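Local coordinates for bacterioferritin (Mycobacterium tuberculosis, PDB 3UOI), which probably oxidises ferrous iron with dioxygen at a ferroxidase centre and stores the ferric mineral in the cavity of a haem-binding shell of 24 subunits, at residues Gln26-Ser31 with Glu49-Met54; Ile95-Leu100 with Glu131-Leu136; Thr84-Phe89 with Leu142-Gly147. All blocks are in the same frame, centred on the assembly; numbering follows the deposited sequence.

Contact 1. Residues Gln26-Ser31 with Glu49-Met54. With HEM (protoporphyrin IX containing Fe), chain B.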
# COMPACT_ATOMS: atom_id res chain seq x y z
N GLN A 26 -32.22 35.70 -15.13
CA GLN A 26 -31.80 36.88 -14.46
C GLN A 26 -30.59 36.60 -13.64
O GLN A 26 -29.65 37.32 -13.73
CB GLN A 26 -32.92 37.53 -13.67
CG GLN A 26 -32.62 38.84 -12.97
CD GLN A 26 -33.86 39.41 -12.37
OE1 GLN A 26 -34.79 39.69 -13.05
NE2 GLN A 26 -33.85 39.58 -11.08
N TYR A 27 -30.62 35.50 -12.90
CA TYR A 27 -29.55 35.14 -12.01
C TYR A 27 -28.27 34.85 -12.76
O TYR A 27 -27.23 35.25 -12.38
CB TYR A 27 -29.92 33.98 -11.06
CG TYR A 27 -31.06 34.22 -10.05
CD1 TYR A 27 -31.58 35.46 -9.82
CD2 TYR A 27 -31.61 33.20 -9.35
CE1 TYR A 27 -32.62 35.67 -8.94
CE2 TYR A 27 -32.67 33.41 -8.44
CZ TYR A 27 -33.18 34.65 -8.25
OH TYR A 27 -34.23 34.90 -7.37
N PHE A 28 -28.40 34.15 -13.86
CA PHE A 28 -27.20 33.80 -14.60
C PHE A 28 -26.49 35.00 -15.15
O PHE A 28 -25.36 35.17 -14.88
CB PHE A 28 -27.49 32.86 -15.76
CG PHE A 28 -26.25 32.19 -16.33
CD1 PHE A 28 -25.72 31.04 -15.75
CD2 PHE A 28 -25.62 32.69 -17.43
CE1 PHE A 28 -24.61 30.42 -16.29
CE2 PHE A 28 -24.49 32.06 -17.95
CZ PHE A 28 -24.00 30.93 -17.37
N LEU A 29 -27.23 35.84 -15.87
CA LEU A 29 -26.66 37.01 -16.52
C LEU A 29 -26.07 37.92 -15.48
O LEU A 29 -25.06 38.45 -15.67
CB LEU A 29 -27.64 37.74 -17.39
CG LEU A 29 -27.08 38.94 -18.09
CD1 LEU A 29 -26.24 38.61 -19.23
CD2 LEU A 29 -28.18 39.78 -18.53
N HIS A 30 -26.71 38.02 -14.34
CA HIS A 30 -26.17 38.78 -13.23
C HIS A 30 -24.82 38.23 -12.76
O HIS A 30 -23.93 38.98 -12.49
CB HIS A 30 -27.15 38.85 -12.06
CG HIS A 30 -28.14 39.96 -12.16
ND1 HIS A 30 -29.07 40.20 -11.19
CD2 HIS A 30 -28.35 40.87 -13.12
CE1 HIS A 30 -29.82 41.21 -11.56
NE2 HIS A 30 -29.40 41.63 -12.73
N SER A 31 -24.70 36.91 -12.69
CA SER A 31 -23.45 36.28 -12.33
C SER A 31 -22.31 36.52 -13.33
O SER A 31 -21.20 36.77 -12.95
CB SER A 31 -23.63 34.81 -11.98
OG SER A 31 -23.37 34.00 -13.03
N GLU A 49 -26.90 30.19 -7.51
CA GLU A 49 -28.30 30.48 -7.36
C GLU A 49 -29.08 30.16 -8.65
O GLU A 49 -30.16 29.64 -8.62
CB GLU A 49 -28.54 31.89 -6.84
CG GLU A 49 -27.94 32.20 -5.46
CD GLU A 49 -28.75 31.69 -4.30
OE1 GLU A 49 -29.76 31.09 -4.51
OE2 GLU A 49 -28.37 31.89 -3.18
N SER A 50 -28.50 30.48 -9.79
CA SER A 50 -29.16 30.21 -11.04
C SER A 50 -29.35 28.70 -11.27
O SER A 50 -30.33 28.28 -11.80
CB SER A 50 -28.49 30.93 -12.20
OG SER A 50 -27.48 30.19 -12.74
N PHE A 51 -28.35 27.94 -10.86
CA PHE A 51 -28.33 26.50 -10.94
C PHE A 51 -29.41 25.96 -10.07
O PHE A 51 -30.04 25.04 -10.43
CB PHE A 51 -26.96 25.94 -10.62
CG PHE A 51 -25.97 26.07 -11.74
CD1 PHE A 51 -25.90 27.19 -12.49
CD2 PHE A 51 -25.14 25.08 -12.04
CE1 PHE A 51 -25.02 27.31 -13.49
CE2 PHE A 51 -24.26 25.23 -13.09
CZ PHE A 51 -24.21 26.35 -13.79
N ASP A 52 -29.59 26.58 -8.91
CA ASP A 52 -30.64 26.16 -7.98
C ASP A 52 -32.01 26.39 -8.61
O ASP A 52 -32.91 25.57 -8.47
CB ASP A 52 -30.52 26.93 -6.67
CG ASP A 52 -29.35 26.47 -5.82
OD1 ASP A 52 -28.83 25.36 -6.08
OD2 ASP A 52 -28.95 27.21 -4.90
N GLU A 53 -32.15 27.52 -9.30
CA GLU A 53 -33.40 27.85 -9.98
C GLU A 53 -33.63 26.89 -11.14
O GLU A 53 -34.75 26.44 -11.37
CB GLU A 53 -33.37 29.29 -10.48
CG GLU A 53 -34.38 30.20 -9.80
CD GLU A 53 -34.68 29.78 -8.38
OE1 GLU A 53 -33.78 29.88 -7.52
OE2 GLU A 53 -35.83 29.36 -8.11
N MET A 54 -32.56 26.57 -11.86
CA MET A 54 -32.63 25.65 -12.98
C MET A 54 -33.13 24.29 -12.50
O MET A 54 -33.95 23.65 -13.16
CB MET A 54 -31.27 25.50 -13.65
CG MET A 54 -30.95 26.60 -14.66
SD MET A 54 -29.41 26.30 -15.54
CE MET A 54 -28.60 27.89 -15.37
CHA HEM B . -26.39 23.19 -15.83
CHB HEM B . -26.13 27.38 -18.19
CHC HEM B . -30.90 27.20 -18.89
CHD HEM B . -31.18 22.89 -16.73
C1A HEM B . -25.85 24.24 -16.54
C2A HEM B . -24.47 24.46 -16.92
C3A HEM B . -24.43 25.65 -17.56
C4A HEM B . -25.74 26.19 -17.61
CMA HEM B . -23.23 26.35 -18.20
CAA HEM B . -23.34 23.45 -16.59
CBA HEM B . -23.67 22.14 -17.31
CGA HEM B . -22.52 21.47 -18.05
O1A HEM B . -22.73 20.66 -19.03
O2A HEM B . -21.35 21.72 -17.65
C1B HEM B . -27.42 27.73 -18.54
C2B HEM B . -27.83 29.02 -19.09
C3B HEM B . -29.14 28.97 -19.30
C4B HEM B . -29.60 27.66 -18.87
CMB HEM B . -26.93 30.24 -19.43
CAB HEM B . -29.93 30.17 -19.90
CBB HEM B . -31.25 30.23 -19.82
C1C HEM B . -31.44 26.03 -18.38
C2C HEM B . -32.85 25.69 -18.32
C3C HEM B . -32.91 24.47 -17.74
C4C HEM B . -31.56 24.05 -17.35
CMC HEM B . -34.03 26.56 -18.85
CAC HEM B . -34.15 23.63 -17.45
CBC HEM B . -33.99 22.70 -16.51
C1D HEM B . -29.93 22.62 -16.22
C2D HEM B . -29.63 21.54 -15.33
C3D HEM B . -28.14 21.67 -15.07
C4D HEM B . -27.71 22.78 -15.82
CMD HEM B . -30.61 20.42 -14.81
CAD HEM B . -27.24 20.78 -14.24
CBD HEM B . -27.48 21.20 -12.80
CGD HEM B . -26.47 20.45 -11.98
O1D HEM B . -25.31 20.24 -12.47
O2D HEM B . -26.83 20.05 -10.86
NA HEM B . -26.56 25.33 -16.96
NB HEM B . -28.52 26.92 -18.39
NC HEM B . -30.73 25.00 -17.78
ND HEM B . -28.81 23.41 -16.46
FE HEM B . -28.70 25.10 -17.34

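Contact 2. Residues Ile95-Leu100 with Glu131-Leu136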
# COMPACT_ATOMS: atom_id res chain seq x y z
N ILE A 95 -38.10 39.33 -7.66
CA ILE A 95 -38.58 38.07 -8.17
C ILE A 95 -38.84 36.96 -7.11
O ILE A 95 -39.80 36.26 -7.14
CB ILE A 95 -37.68 37.57 -9.32
CG1 ILE A 95 -38.25 36.31 -9.94
CG2 ILE A 95 -36.31 37.32 -8.87
CD1 ILE A 95 -38.11 36.26 -11.37
N GLU A 96 -37.97 36.83 -6.15
CA GLU A 96 -38.21 35.92 -5.06
C GLU A 96 -39.47 36.34 -4.25
O GLU A 96 -40.23 35.51 -3.86
CB GLU A 96 -36.99 35.85 -4.15
CG GLU A 96 -35.67 35.58 -4.82
CD GLU A 96 -34.60 36.36 -4.16
OE1 GLU A 96 -34.84 36.84 -3.02
OE2 GLU A 96 -33.50 36.52 -4.70
N TYR A 97 -39.67 37.63 -4.02
CA TYR A 97 -40.87 38.11 -3.35
C TYR A 97 -42.10 37.81 -4.18
O TYR A 97 -43.09 37.42 -3.65
CB TYR A 97 -40.78 39.57 -2.95
CG TYR A 97 -40.16 39.79 -1.60
CD1 TYR A 97 -40.74 39.26 -0.48
CD2 TYR A 97 -39.05 40.55 -1.44
CE1 TYR A 97 -40.22 39.44 0.71
CE2 TYR A 97 -38.51 40.72 -0.24
CZ TYR A 97 -39.11 40.18 0.84
OH TYR A 97 -38.62 40.33 2.09
N ASP A 98 -41.99 37.95 -5.48
CA ASP A 98 -43.06 37.59 -6.36
C ASP A 98 -43.37 36.13 -6.18
O ASP A 98 -44.47 35.79 -6.12
CB ASP A 98 -42.76 37.87 -7.81
CG ASP A 98 -43.08 39.25 -8.21
OD1 ASP A 98 -43.31 40.03 -7.35
OD2 ASP A 98 -43.06 39.56 -9.39
N VAL A 99 -42.38 35.28 -6.04
CA VAL A 99 -42.64 33.86 -5.80
C VAL A 99 -43.40 33.61 -4.48
O VAL A 99 -44.31 32.85 -4.44
CB VAL A 99 -41.36 33.00 -5.85
CG1 VAL A 99 -41.59 31.67 -5.22
CG2 VAL A 99 -40.97 32.80 -7.23
N LEU A 100 -42.99 34.29 -3.43
CA LEU A 100 -43.65 34.09 -2.19
C LEU A 100 -45.11 34.52 -2.32
O LEU A 100 -45.97 33.83 -1.93
CB LEU A 100 -42.93 34.80 -1.09
CG LEU A 100 -41.55 34.31 -0.71
CD1 LEU A 100 -41.07 35.14 0.42
CD2 LEU A 100 -41.56 32.90 -0.34
N GLU A 131 -34.64 31.48 2.10
CA GLU A 131 -33.20 31.50 2.34
C GLU A 131 -32.55 32.51 1.41
O GLU A 131 -31.80 33.33 1.84
CB GLU A 131 -32.58 30.12 2.16
CG GLU A 131 -32.99 29.17 3.24
CD GLU A 131 -31.99 28.05 3.54
OE1 GLU A 131 -30.89 28.02 3.00
OE2 GLU A 131 -32.33 27.20 4.36
N HIS A 132 -32.93 32.50 0.16
CA HIS A 132 -32.36 33.45 -0.75
C HIS A 132 -32.63 34.90 -0.39
O HIS A 132 -31.75 35.70 -0.45
CB HIS A 132 -32.91 33.21 -2.11
CG HIS A 132 -32.05 33.74 -3.20
ND1 HIS A 132 -32.35 33.56 -4.52
CD2 HIS A 132 -30.92 34.46 -3.17
CE1 HIS A 132 -31.43 34.14 -5.26
NE2 HIS A 132 -30.55 34.69 -4.46
N ILE A 133 -33.86 35.21 -0.02
CA ILE A 133 -34.25 36.54 0.31
C ILE A 133 -33.47 36.99 1.50
O ILE A 133 -33.00 38.09 1.51
CB ILE A 133 -35.74 36.65 0.59
CG1 ILE A 133 -36.54 36.56 -0.70
CG2 ILE A 133 -36.05 37.94 1.33
CD1 ILE A 133 -37.80 35.96 -0.54
N ASP A 134 -33.33 36.10 2.47
CA ASP A 134 -32.61 36.38 3.70
C ASP A 134 -31.15 36.68 3.33
O ASP A 134 -30.63 37.65 3.74
CB ASP A 134 -32.79 35.24 4.71
CG ASP A 134 -31.99 35.42 6.00
OD1 ASP A 134 -31.64 36.48 6.37
OD2 ASP A 134 -31.76 34.44 6.67
N TYR A 135 -30.57 35.89 2.45
CA TYR A 135 -29.23 36.16 1.96
C TYR A 135 -29.11 37.48 1.24
O TYR A 135 -28.18 38.16 1.43
CB TYR A 135 -28.77 35.08 1.00
CG TYR A 135 -27.62 35.49 0.13
CD1 TYR A 135 -26.32 35.38 0.55
CD2 TYR A 135 -27.85 36.00 -1.11
CE1 TYR A 135 -25.30 35.76 -0.24
CE2 TYR A 135 -26.86 36.39 -1.89
CZ TYR A 135 -25.57 36.28 -1.47
OH TYR A 135 -24.60 36.69 -2.31
N LEU A 136 -30.05 37.81 0.40
CA LEU A 136 -30.03 39.06 -0.36
C LEU A 136 -30.20 40.40 0.42
O LEU A 136 -29.53 41.37 0.14
CB LEU A 136 -31.00 38.97 -1.53
CG LEU A 136 -30.69 37.99 -2.66
CD1 LEU A 136 -31.86 37.73 -3.53
CD2 LEU A 136 -29.59 38.47 -3.48

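Contact 3. Residues Thr84-Phe89 with Leu142-Gly147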
# COMPACT_ATOMS: atom_id res chain seq x y z
N THR A 84 -25.71 47.94 -11.15
CA THR A 84 -24.86 47.98 -9.99
C THR A 84 -25.11 46.75 -9.13
O THR A 84 -26.04 46.06 -9.36
CB THR A 84 -24.95 49.27 -9.17
OG1 THR A 84 -26.26 49.48 -8.68
CG2 THR A 84 -24.54 50.42 -9.94
N LEU A 85 -24.23 46.47 -8.18
CA LEU A 85 -24.41 45.31 -7.34
C LEU A 85 -25.70 45.51 -6.54
O LEU A 85 -26.51 44.63 -6.49
CB LEU A 85 -23.24 45.07 -6.39
CG LEU A 85 -21.91 44.49 -6.87
CD1 LEU A 85 -21.10 43.89 -5.75
CD2 LEU A 85 -22.08 43.52 -7.99
N ARG A 86 -25.87 46.71 -6.00
CA ARG A 86 -27.04 47.05 -5.21
C ARG A 86 -28.33 46.93 -6.00
O ARG A 86 -29.20 46.32 -5.55
CB ARG A 86 -26.92 48.45 -4.62
CG ARG A 86 -28.15 48.94 -3.89
CD ARG A 86 -27.99 50.31 -3.41
NE ARG A 86 -27.13 50.40 -2.27
CZ ARG A 86 -27.49 50.18 -1.01
NH1 ARG A 86 -28.69 49.84 -0.68
NH2 ARG A 86 -26.60 50.29 -0.08
N GLU A 87 -28.40 47.44 -7.21
CA GLU A 87 -29.60 47.22 -8.01
C GLU A 87 -29.80 45.72 -8.29
O GLU A 87 -30.87 45.30 -8.37
CB GLU A 87 -29.61 47.95 -9.34
CG GLU A 87 -29.34 49.37 -9.32
CD GLU A 87 -29.29 49.97 -10.71
OE1 GLU A 87 -29.59 49.29 -11.67
OE2 GLU A 87 -28.94 51.13 -10.82
N GLN A 88 -28.71 44.98 -8.50
CA GLN A 88 -28.78 43.54 -8.81
C GLN A 88 -29.39 42.68 -7.70
O GLN A 88 -30.28 41.94 -7.94
CB GLN A 88 -27.42 43.01 -9.24
CG GLN A 88 -27.17 43.23 -10.65
CD GLN A 88 -25.79 42.88 -11.12
OE1 GLN A 88 -24.98 42.41 -10.38
NE2 GLN A 88 -25.56 43.06 -12.36
N PHE A 89 -28.95 42.90 -6.49
CA PHE A 89 -29.56 42.28 -5.33
C PHE A 89 -31.03 42.69 -5.23
O PHE A 89 -31.83 41.91 -4.84
CB PHE A 89 -28.88 42.70 -4.05
CG PHE A 89 -27.49 42.25 -3.91
CD1 PHE A 89 -27.13 40.99 -4.24
CD2 PHE A 89 -26.53 43.09 -3.40
CE1 PHE A 89 -25.83 40.60 -4.10
CE2 PHE A 89 -25.26 42.69 -3.25
CZ PHE A 89 -24.92 41.45 -3.62
N LEU A 142 -25.41 44.82 4.89
CA LEU A 142 -23.97 44.89 4.96
C LEU A 142 -23.40 46.04 4.17
O LEU A 142 -22.48 46.66 4.58
CB LEU A 142 -23.34 43.60 4.54
CG LEU A 142 -23.30 42.50 5.55
CD1 LEU A 142 -22.75 41.24 4.94
CD2 LEU A 142 -22.48 42.93 6.69
N MET A 143 -24.02 46.32 3.04
CA MET A 143 -23.57 47.36 2.20
C MET A 143 -23.57 48.70 2.92
O MET A 143 -22.63 49.43 2.83
CB MET A 143 -24.48 47.46 1.02
CG MET A 143 -24.05 46.69 -0.13
SD MET A 143 -24.98 47.12 -1.55
CE MET A 143 -23.93 46.79 -2.90
N ASP A 144 -24.65 48.98 3.64
CA ASP A 144 -24.74 50.12 4.51
C ASP A 144 -23.83 50.05 5.72
O ASP A 144 -23.19 50.98 6.04
CB ASP A 144 -26.16 50.32 4.97
CG ASP A 144 -27.09 50.58 3.85
OD1 ASP A 144 -26.64 51.04 2.82
OD2 ASP A 144 -28.26 50.34 4.01
N LYS A 145 -23.77 48.92 6.40
CA LYS A 145 -22.94 48.82 7.58
C LYS A 145 -21.46 49.03 7.30
O LYS A 145 -20.76 49.61 8.08
CB LYS A 145 -23.15 47.50 8.31
CG LYS A 145 -24.51 47.30 8.93
CD LYS A 145 -24.61 46.01 9.67
CE LYS A 145 -26.01 45.75 10.08
NZ LYS A 145 -26.12 44.74 11.12
N LEU A 146 -20.99 48.47 6.20
CA LEU A 146 -19.59 48.54 5.84
C LEU A 146 -19.28 49.71 4.92
O LEU A 146 -18.16 50.14 4.82
CB LEU A 146 -19.18 47.25 5.17
CG LEU A 146 -19.46 45.90 5.81
CD1 LEU A 146 -18.98 44.82 4.93
CD2 LEU A 146 -18.80 45.80 7.10
N GLY A 147 -20.32 50.18 4.25
CA GLY A 147 -20.23 51.12 3.18
C GLY A 147 -20.19 50.35 1.88
O GLY A 147 -19.82 49.23 1.84

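Contact 1. Residues Gln26-Ser31 with Glu49-Met54
The ring of Phe-28 carries a ring-B methyl of the haem on one face and Ser-50 and Phe-51 at its edge. Both phenylalanines belong to an antiparallel helix pair of the ferritin-like four-helix bundle, whose short axes cross at -160°. The methyl carbon, HEM CMB, sits 3.3 Å above the Phe-28 ring plane, over the centre. Ser-50 OG lies in the ring plane, 3.6 Å from Phe-28 CD1, while its hydrogen bond goes to Arg-47 O. Phe-28 CE1 and Phe-51 CE1 meet 4.2 Å apart, each at the edge of the other's ring. Tyr-27 CB touches Ser-50 CB at 3.6 Å, and the CA atoms of Tyr-27 and Ser-50 are the nearest across the two segments, 5.0 Å apart. The Tyr-27 ring turns away from the haem, and Glu-53 OE1 lies in its plane at the edge, 3.8 Å from Tyr-27 CE2, with the carboxylate 84° from the ring. Glu-53, a predicted ligand of both irons, is hydrogen-bonded through OE2 to His-56. One flank faces the haem, the other the predicted di-iron site. Phe-28 CG is anti to its backbone N (chi1 -165°), which starts the ring toward the haem side. There Phe-51 CZ approaches HEM C2A at 3.7 Å. Met-54 SD binds HEM FE at 2.3 Å, sharing the iron with Met-54 SD of the second subunit.

Contact 2. Residues Ile95-Leu100 with Glu131-Leu136
Glu-96 reaches from helix 85-112 toward helix 116-146, sliding past Ile-133, which points the opposite way. Its CB rests against the Ile-133 branch, 3.6 Å from CG1 and nearly as close to CD1, a purely aliphatic start to a side chain that ends in charge. The first torsion puts Glu-96 CG anti to its own carbonyl carbon, beside the backbone N (chi1 -51°), and CG comes 3.9 Å from His-132 ND1. A bend at chi2 follows. At the next atom, Glu-96 CD is 3.6 Å from the same His-132 ND1. The tip lies over one face of the imidazole, with OE2 above the ring centre and carboxylate and ring planes 27° apart; the exact position of the two oxygens is doubtful, because both are modelled too close to carbons of Ile-133 and Leu-136. The imidazole nitrogens and OE2 are near one another, yet the angles are too poor for a hydrogen bond.

Glu-96 and His-132 are predicted ligands of the second iron, with Glu-53 and Glu-129, in the ferroxidase centre expected of this ferritin-like four-helix bundle. The helices run antiparallel here, with short axes 10.0 Å apart, so side chains rather than backbones fill the interface. Beyond the site, Ile-133 CG2 touches the phenol end of Tyr-97, 3.6 Å from OH, while Ile-133 CD1 lies over a face of that ring. The hydroxyl of Tyr-97 also hydrogen-bonds Glu-137, one turn along the helix from Ile-133. Leu-100 and Ile-133 reach toward each other tip to tip, CD1 to CD1, at 3.5 Å.

Contact 3. Residues Thr84-Phe89 with Leu142-Gly147
Arg-86 leaves its helix with CG anti to the backbone N and CD continuing the extended run, before a bend at chi3 (-74°) swings NE aside. Met-143, extended beyond CG, reaches back from the opposing helix to the guanidinium. Its SD lies 3.6 Å from the plane of that group, over one face and offset toward the rim. At the edge, Arg-86 NH2 donates to Asp-144 OD1 at 3.0 Å, the one salt bridge between the two segments. The bond is bent (140° at the hydrogen), and the nitrogen meets OD1 from above the carboxylate plane. Past the sulfur, the methyl of Met-143 rests against the first turn of the other helix: CE is 3.7 Å from Arg-86 N and 4.0 Å from Leu-85 CB, and stands at the edge of the Phe-89 ring. That turn is N-capped by Thr-84, whose OG1 accepts from Glu-87 N at 3.3 Å. Across from it, helix 116-146 gives way at Gly-147, which has positive phi and the N-cap position of helix 148-153, whose Tyr-151 covers Met-143. This pairing of a helix start with the end of its antiparallel partner lies at one end of the ferritin-like four-helix bundle.

Overall arrangement
Contacts 2 and 3 join helices 85-112 and 116-146 at different heights, whereas contact 1 joins 7-36 to 40-66, the other pair of the bundle. Contacts 1 and 2 lie near the chain's middle and face each other: the Tyr-27 ring meets His-132, and its OH probably hydrogen-bonds Glu-96, so predicted iron ligands from both pairs gather between them. The centre of contact 3 lies about 19 Å from that of the chain, with its salt bridge near the surface and its methionine buried. Phe-89 packing on Leu-136 connects it to contact 2. Chemistry follows place: haem and aromatic rings where contact 1 meets the second subunit, carboxylate and imidazole inside contact 2, ion pairing and capping at contact 3.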